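Local coordinates for protein glycoside hydrolase family 31 (Trueperella pyogenes, PDB 5I0F) that degrades cycloalternan, probably by hydrolysis as a retaining family 31 glycoside hydrolase, through a covalent glycosyl-enzyme intermediate, at residues A344-N349 and G399-A404. Sequence-based numbering, arbitrary orientation.
Sequences ARYVPN and GPEALA. With CA (calcium ion), chain G.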
loop_
_atom_site.group_PDB
_atom_site.type_symbol
_atom_site.label_atom_id
_atom_site.label_comp_id
_atom_site.label_asym_id
_atom_site.label_seq_id
_atom_site.Cartn_x
_atom_site.Cartn_y
_atom_site.Cartn_z
ATOM N N ALA A 344 10.672 29.071 -7.771
ATOM C CA ALA A 344 12.088 29.338 -7.514
ATOM C C ALA A 344 12.801 29.571 -8.831
ATOM O O ALA A 344 12.442 28.971 -9.839
ATOM C CB ALA A 344 12.737 28.174 -6.752
ATOM N N ARG A 345 13.773 30.470 -8.817
ATOM C CA ARG A 345 14.600 30.777 -9.987
ATOM C C ARG A 345 16.027 30.274 -9.779
ATOM O O ARG A 345 16.549 30.281 -8.667
ATOM C CB ARG A 345 14.591 32.284 -10.271
ATOM C CG ARG A 345 13.187 32.826 -10.535
ATOM C CD ARG A 345 13.165 34.257 -11.004
ATOM N NE ARG A 345 13.720 34.380 -12.351
ATOM C CZ ARG A 345 14.136 35.517 -12.919
ATOM N NH1 ARG A 345 14.626 35.485 -14.157
ATOM N NH2 ARG A 345 14.085 36.685 -12.275
ATOM N N TYR A 346 16.661 29.878 -10.874
ATOM C CA TYR A 346 17.965 29.219 -10.826
ATOM C C TYR A 346 18.558 29.144 -12.236
ATOM O O TYR A 346 17.846 29.249 -13.235
ATOM C CB TYR A 346 17.819 27.788 -10.264
ATOM C CG TYR A 346 16.727 27.008 -10.965
ATOM C CD1 TYR A 346 15.402 27.055 -10.511
ATOM C CD2 TYR A 346 16.999 26.260 -12.109
ATOM C CE1 TYR A 346 14.385 26.372 -11.171
ATOM C CE2 TYR A 346 15.993 25.567 -12.773
ATOM C CZ TYR A 346 14.686 25.625 -12.300
ATOM O OH TYR A 346 13.692 24.956 -12.942
ATOM N N VAL A 347 19.865 28.917 -12.271
ATOM C CA VAL A 347 20.582 28.653 -13.499
ATOM C C VAL A 347 20.383 27.154 -13.841
ATOM O O VAL A 347 20.470 26.312 -12.943
ATOM C CB VAL A 347 22.070 29.032 -13.277
ATOM C CG1 VAL A 347 22.980 28.450 -14.331
ATOM C CG2 VAL A 347 22.188 30.553 -13.171
ATOM N N PRO A 348 20.111 26.822 -15.124
ATOM C CA PRO A 348 20.050 25.429 -15.609
ATOM C C PRO A 348 21.298 24.575 -15.270
ATOM O O PRO A 348 22.417 25.079 -15.385
ATOM C CB PRO A 348 19.949 25.580 -17.133
ATOM C CG PRO A 348 19.452 26.953 -17.373
ATOM C CD PRO A 348 19.875 27.794 -16.213
ATOM N N ASN A 349 21.076 23.300 -14.911
ATOM C CA ASN A 349 22.103 22.373 -14.339
ATOM C C ASN A 349 22.660 21.172 -15.165
ATOM O O ASN A 349 23.569 20.459 -14.672
ATOM C CB ASN A 349 21.523 21.749 -13.050
ATOM C CG ASN A 349 22.223 22.236 -11.813
ATOM O OD1 ASN A 349 22.612 23.399 -11.722
ATOM N ND2 ASN A 349 22.378 21.369 -10.848
ATOM N N GLY A 399 9.116 21.731 -18.694
ATOM C CA GLY A 399 10.146 22.730 -18.918
ATOM C C GLY A 399 11.524 22.095 -19.044
ATOM O O GLY A 399 11.667 20.892 -18.807
ATOM N N PRO A 400 12.553 22.898 -19.408
ATOM C CA PRO A 400 13.894 22.352 -19.665
ATOM C C PRO A 400 14.565 21.653 -18.493
ATOM O O PRO A 400 15.282 20.688 -18.713
ATOM C CB PRO A 400 14.733 23.581 -20.067
ATOM C CG PRO A 400 13.755 24.633 -20.441
ATOM C CD PRO A 400 12.464 24.339 -19.726
ATOM N N GLU A 401 14.358 22.154 -17.277
ATOM C CA GLU A 401 14.973 21.547 -16.100
ATOM C C GLU A 401 14.488 20.107 -15.867
ATOM O O GLU A 401 15.300 19.214 -15.659
ATOM C CB GLU A 401 14.713 22.402 -14.856
ATOM C CG GLU A 401 15.420 21.904 -13.598
ATOM C CD GLU A 401 16.925 22.141 -13.577
ATOM O OE1 GLU A 401 17.503 22.793 -14.470
ATOM O OE2 GLU A 401 17.568 21.697 -12.610
ATOM N N ALA A 402 13.178 19.900 -15.904
ATOM C CA ALA A 402 12.584 18.559 -15.742
ATOM C C ALA A 402 13.013 17.602 -16.863
ATOM O O ALA A 402 13.352 16.443 -16.586
ATOM C CB ALA A 402 11.065 18.643 -15.659
ATOM N N LEU A 403 13.044 18.101 -18.103
ATOM C CA LEU A 403 13.538 17.306 -19.220
ATOM C C LEU A 403 14.983 16.903 -19.020
ATOM O O LEU A 403 15.316 15.765 -19.250
ATOM C CB LEU A 403 13.398 18.039 -20.565
ATOM C CG LEU A 403 11.962 18.308 -21.020
ATOM C CD1 LEU A 403 11.957 19.261 -22.203
ATOM C CD2 LEU A 403 11.260 16.994 -21.366
ATOM N N ALA A 404 15.840 17.838 -18.607
ATOM C CA ALA A 404 17.249 17.503 -18.346
ATOM C C ALA A 404 17.400 16.497 -17.193
ATOM O O ALA A 404 18.221 15.590 -17.264
ATOM C CB ALA A 404 18.065 18.756 -18.087
HETATM CA CA CA G . 24.154 25.048 -10.866
HETATM O O HOH W 1 21.918 26.053 -10.623
HETATM O O HOH W 2 19.576 21.599 -15.996
HETATM O O HOH W 3 24.593 24.179 -8.820
#
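Y346 and E401 make the main van der Waals contact between the long loop after strand 326-329, second in the family 31 (beta/alpha)8 barrel, and the first turn of helix 400-412, which follows the third strand, 383-388. The glutamate runs along the CE2-OH side of the phenol: CB lies 3.4 Å from Y346 OH, and OE1 reaches 3.6 Å from Y346 CE2, approaching the ring obliquely. CG of E401 is anti to the backbone N (chi1 -175°) and the chain bends at chi2 (73°), which carries the carboxylate past the tyrosine toward N349; ring and carboxylate planes are 65° apart.

Polar coupling is indirect. Water 2 donates to E401 OE1 at 2.8 Å and also lies beside the backbone N of N349, too close for that link to be more than doubtful. The other carboxylate oxygen, OE2, is hydrogen-bonded to H354 NE2, and the H354 ring also meets Y346 edge-to-face.

Calcium is bound by N349 OD1 at 2.4 Å and by waters 1 and 3, while ND2 bonds to Q352 O; water 1 donates to V347 O at 2.7 Å. E401 thus may be tied through one water to the backbone of the calcium-binding asparagine.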